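Uncharacterized protein lp_2664 (Lactobacillus plantarum WCFS1, PDB 2PJQ) is of unknown function but carries an HD domain, so it is probably a metal-dependent phosphohydrolase of the HD superfamily. Local coordinates at residues R44-D48 against E49-L53; L53-T56 against L57-W61. All blocks are in the same frame, centred on the assembly; numbering follows the deposited sequence.

Contacts 1 and 2 follow one another along the chain and share L53. Contact 1, 44-48 with 49-53, ends helix 32-49 and turns into the next helix; it is partly buried, with exposed residues, and lies about 18 Å from the centre of the chain. Contact 2, 53-56 with 57-61, takes up nearly all of helix 53-62, is more buried and lies about 14 Å from that centre. Around the turn, one carbonyl takes one good N-H bond and two weak ones, and glycine takes a positive phi; inside the helix, each carbonyl takes one N-H, and leucines and alanines supply the apolar side chains. The two meet where A46 and A51 pack against T56.

Contact 1: R44-D48 against E49-L53; sequences RLAKD and EGANL
L53 lays its two methyl groups against the last turn of helix 32-49, where CD1 lies 3.9 Å from CB of A46 and CD2 lies 4.0 Å from CE of K47. With CG anti to the backbone N (chi1 -156°), the branched end reaches back over the turn. K47, extended beyond CG, passes obliquely across it, so that its aliphatic part meets the leucine while its amine continues beyond. A46 is small enough to sit beside both L53 and A51, its CB being 4.0 Å from CB of A51.

Backbone bonds close the helix in a Schellman motif. A51 N bonds to O of A46 at 2.9 Å, with the donor above the carbonyl plane, and two weak bonds, from E49 N and G50 N, reach the same oxygen. G50 N also bonds back to O of K47 at 3.1 Å, while E49 N keeps the ordinary helical partner, O of L45. Glycine suits position 50 because the positive phi (74°) that breaks the helix costs it little.

D48 turns its carboxylate away from the turn: its OD2 is hydrogen-bonded to OG1 of T194 and makes a long salt bridge, 3.9 Å, to NH2 of R44. On the inner side, L45 packs against V123 of helix 119-130, and E49 and A51 touch L119. N52 stands at the N-cap position of helix 53-62, its backbone N hydrogen-bonded to OE1 of E120.

The contact is thus a helix-loop-helix turn, running from a Schellman C-cap to an N-cap, and its chemistry divides the work: main-chain bonds end helix 32-49, A46 is shared by A51 and L53 in an apolar patch where the chain turns into helix 53-62, and the charged ends of K47 and D48 lead away from that patch.

Contact 2: L53-T56 against L57-W61; sequences LNLT and LAAAW
L57 and L53, one helical turn apart, make the leucine pair of this contact: CD1 of L57 lies 4.3 Å from CG of L53, a loose apolar touch on one side of helix 53-62. The isobutyl group of L57 is drawn back along the helix because CG stands anti to the carbonyl carbon (chi1 -52°), which also brings CG to 3.7 Å from O of L53. A second pair, looser still, joins CD2 of L55 to CB of A59 at 4.5 Å on another side.

The main-chain bonds are the regular i to i+4 set of an alpha helix. L57 N meets O of L53 at 3.0 Å, and A59 N reaches O of L55 at 2.9 Å. A60 N takes O of T56 at 2.7 Å. A58 N makes the longest of the four, 3.3 Å to O of N54.

Polar side chains gather in the first turn. The hydroxyl of T56, with OG1 beside its own backbone N, bonds back to the backbone O of N52 and so meets its polar need within a buried setting, while its methyl remains available for packing. N54 uses ND2 to bond O of I7 and OE1 of E9.

Three alanines in a row, 58 to 60, keep the helix slim where other helices approach. A59 also lies near, without touching, the side chains of H34, H63, D64 and D128, which converge as in an HD-type metal site, though no metal is bound to them here. A58 meets I15 of helix 9-22, A59 meets I101 of helix 92-102, and A60 meets V124 of helix 119-130. L57 faces A42 and R43 of helix 32-49, which places helix 53-62 among four neighbouring helices of this all-helical protein.

Contact 1: R44-D48 against E49-L53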
loop_
_atom_site.group_PDB
_atom_site.type_symbol
_atom_site.label_atom_id
_atom_site.label_comp_id
_atom_site.label_asym_id
_atom_site.label_seq_id
_atom_site.Cartn_x
_atom_site.Cartn_y
_atom_site.Cartn_z
ATOM N N ARG B 44 4.702 27.086 -0.608
ATOM C CA ARG B 44 5.663 27.512 0.395
ATOM C C ARG B 44 7.069 27.594 -0.209
ATOM O O ARG B 44 7.762 28.604 -0.072
ATOM C CB ARG B 44 5.694 26.563 1.593
ATOM C CG ARG B 44 6.714 27.030 2.609
ATOM C CD ARG B 44 7.137 25.981 3.596
ATOM N NE ARG B 44 8.351 26.436 4.265
ATOM C CZ ARG B 44 9.052 25.719 5.142
ATOM N NH1 ARG B 44 8.668 24.494 5.477
ATOM N NH2 ARG B 44 10.151 26.228 5.680
ATOM N N LEU B 45 7.475 26.518 -0.876
ATOM C CA LEU B 45 8.793 26.428 -1.501
ATOM C C LEU B 45 9.043 27.529 -2.522
ATOM O O LEU B 45 10.130 28.096 -2.564
ATOM C CB LEU B 45 8.957 25.057 -2.175
ATOM C CG LEU B 45 9.955 24.005 -1.655
ATOM C CD1 LEU B 45 9.973 23.906 -0.125
ATOM C CD2 LEU B 45 9.567 22.664 -2.276
ATOM N N ALA B 46 8.048 27.827 -3.348
ATOM C CA ALA B 46 8.218 28.864 -4.356
ATOM C C ALA B 46 8.573 30.180 -3.670
ATOM O O ALA B 46 9.542 30.856 -4.041
ATOM C CB ALA B 46 6.942 29.022 -5.193
ATOM N N LYS B 47 7.798 30.535 -2.650
ATOM C CA LYS B 47 8.041 31.772 -1.937
ATOM C C LYS B 47 9.419 31.823 -1.288
ATOM O O LYS B 47 10.148 32.803 -1.440
ATOM C CB LYS B 47 6.921 31.981 -0.940
ATOM C CG LYS B 47 5.588 31.991 -1.692
ATOM C CD LYS B 47 4.426 32.521 -0.872
ATOM C CE LYS B 47 3.150 32.510 -1.700
ATOM N NZ LYS B 47 2.015 33.164 -0.982
ATOM N N ASP B 48 9.791 30.761 -0.589
ATOM C CA ASP B 48 11.098 30.708 0.036
ATOM C C ASP B 48 12.209 30.960 -0.987
ATOM O O ASP B 48 13.226 31.572 -0.667
ATOM C CB ASP B 48 11.286 29.348 0.695
ATOM C CG ASP B 48 10.756 29.317 2.112
ATOM O OD1 ASP B 48 9.659 29.859 2.352
ATOM O OD2 ASP B 48 11.433 28.744 2.987
ATOM N N GLU B 49 12.011 30.492 -2.217
ATOM C CA GLU B 49 13.004 30.663 -3.271
ATOM C C GLU B 49 12.810 31.882 -4.166
ATOM O O GLU B 49 13.701 32.238 -4.926
ATOM C CB GLU B 49 13.054 29.420 -4.151
ATOM C CG GLU B 49 13.987 28.376 -3.629
ATOM C CD GLU B 49 15.349 28.959 -3.341
ATOM O OE1 GLU B 49 15.933 29.567 -4.257
ATOM O OE2 GLU B 49 15.835 28.818 -2.197
ATOM N N GLY B 50 11.653 32.521 -4.082
ATOM C CA GLY B 50 11.411 33.670 -4.924
ATOM C C GLY B 50 11.168 33.203 -6.340
ATOM O O GLY B 50 11.743 33.716 -7.296
ATOM N N ALA B 51 10.311 32.208 -6.473
ATOM C CA ALA B 51 9.999 31.667 -7.779
ATOM C C ALA B 51 8.683 32.235 -8.245
ATOM O O ALA B 51 7.859 32.647 -7.433
ATOM C CB ALA B 51 9.908 30.148 -7.708
ATOM N N ASN B 52 8.487 32.273 -9.558
ATOM C CA ASN B 52 7.237 32.759 -10.094
ATOM C C ASN B 52 6.169 31.807 -9.550
ATOM O O ASN B 52 6.213 30.604 -9.797
ATOM C CB ASN B 52 7.234 32.703 -11.613
ATOM C CG ASN B 52 5.869 33.013 -12.182
ATOM O OD1 ASN B 52 5.386 34.142 -12.081
ATOM N ND2 ASN B 52 5.224 32.010 -12.756
ATOM N N LEU B 53 5.211 32.352 -8.814
ATOM C CA LEU B 53 4.160 31.545 -8.217
ATOM C C LEU B 53 3.250 30.828 -9.200
ATOM O O LEU B 53 3.272 29.601 -9.276
ATOM C CB LEU B 53 3.307 32.412 -7.300
ATOM C CG LEU B 53 2.552 31.679 -6.202
ATOM C CD1 LEU B 53 3.556 31.031 -5.253
ATOM C CD2 LEU B 53 1.662 32.662 -5.461
#

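Contact 2: L53-T56 against L57-W61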
loop_
_atom_site.group_PDB
_atom_site.type_symbol
_atom_site.label_atom_id
_atom_site.label_comp_id
_atom_site.label_asym_id
_atom_site.label_seq_id
_atom_site.Cartn_x
_atom_site.Cartn_y
_atom_site.Cartn_z
ATOM N N LEU B 53 5.211 32.352 -8.814
ATOM C CA LEU B 53 4.160 31.545 -8.217
ATOM C C LEU B 53 3.250 30.828 -9.200
ATOM O O LEU B 53 3.272 29.601 -9.276
ATOM C CB LEU B 53 3.307 32.412 -7.300
ATOM C CG LEU B 53 2.552 31.679 -6.202
ATOM C CD1 LEU B 53 3.556 31.031 -5.253
ATOM C CD2 LEU B 53 1.662 32.662 -5.461
ATOM N N ASN B 54 2.454 31.595 -9.947
ATOM C CA ASN B 54 1.507 31.036 -10.921
ATOM C C ASN B 54 2.015 30.028 -11.945
ATOM O O ASN B 54 1.259 29.165 -12.369
ATOM C CB ASN B 54 0.795 32.163 -11.661
ATOM C CG ASN B 54 -0.070 32.987 -10.745
ATOM O OD1 ASN B 54 0.053 32.899 -9.517
ATOM N ND2 ASN B 54 -0.943 33.806 -11.326
ATOM N N LEU B 55 3.265 30.132 -12.372
ATOM C CA LEU B 55 3.773 29.168 -13.335
ATOM C C LEU B 55 3.970 27.883 -12.548
ATOM O O LEU B 55 3.597 26.796 -13.002
ATOM C CB LEU B 55 5.125 29.614 -13.894
ATOM C CG LEU B 55 5.710 28.992 -15.172
ATOM C CD1 LEU B 55 7.214 29.221 -15.178
ATOM C CD2 LEU B 55 5.421 27.513 -15.260
ATOM N N THR B 56 4.570 28.029 -11.363
ATOM C CA THR B 56 4.873 26.911 -10.474
ATOM C C THR B 56 3.663 26.043 -10.159
ATOM O O THR B 56 3.644 24.857 -10.474
ATOM C CB THR B 56 5.469 27.412 -9.127
ATOM O OG1 THR B 56 6.689 28.114 -9.372
ATOM C CG2 THR B 56 5.789 26.253 -8.203
ATOM N N LEU B 57 2.651 26.632 -9.534
ATOM C CA LEU B 57 1.477 25.862 -9.155
ATOM C C LEU B 57 0.846 25.256 -10.380
ATOM O O LEU B 57 0.445 24.092 -10.358
ATOM C CB LEU B 57 0.460 26.733 -8.421
ATOM C CG LEU B 57 1.044 27.518 -7.257
ATOM C CD1 LEU B 57 -0.067 28.232 -6.524
ATOM C CD2 LEU B 57 1.794 26.570 -6.330
ATOM N N ALA B 58 0.758 26.053 -11.442
ATOM C CA ALA B 58 0.172 25.601 -12.694
ATOM C C ALA B 58 0.843 24.288 -13.064
ATOM O O ALA B 58 0.173 23.256 -13.193
ATOM C CB ALA B 58 0.391 26.631 -13.769
ATOM N N ALA B 59 2.170 24.313 -13.193
ATOM C CA ALA B 59 2.907 23.109 -13.541
ATOM C C ALA B 59 2.753 22.079 -12.446
ATOM O O ALA B 59 2.816 20.884 -12.709
ATOM C CB ALA B 59 4.389 23.421 -13.767
ATOM N N ALA B 60 2.558 22.523 -11.213
ATOM C CA ALA B 60 2.399 21.576 -10.115
ATOM C C ALA B 60 1.090 20.826 -10.279
ATOM O O ALA B 60 1.036 19.609 -10.158
ATOM C CB ALA B 60 2.412 22.304 -8.800
ATOM N N TRP B 61 0.035 21.580 -10.568
ATOM C CA TRP B 61 -1.302 21.029 -10.756
ATOM C C TRP B 61 -1.341 20.054 -11.910
ATOM O O TRP B 61 -1.972 19.002 -11.826
ATOM C CB TRP B 61 -2.312 22.145 -11.063
ATOM C CG TRP B 61 -2.728 23.001 -9.905
ATOM C CD1 TRP B 61 -2.556 24.354 -9.778
ATOM C CD2 TRP B 61 -3.422 22.573 -8.739
ATOM N NE1 TRP B 61 -3.107 24.799 -8.596
ATOM C CE2 TRP B 61 -3.646 23.724 -7.936
ATOM C CE3 TRP B 61 -3.886 21.328 -8.286
ATOM C CZ2 TRP B 61 -4.309 23.663 -6.707
ATOM C CZ3 TRP B 61 -4.547 21.268 -7.066
ATOM C CH2 TRP B 61 -4.751 22.431 -6.290
#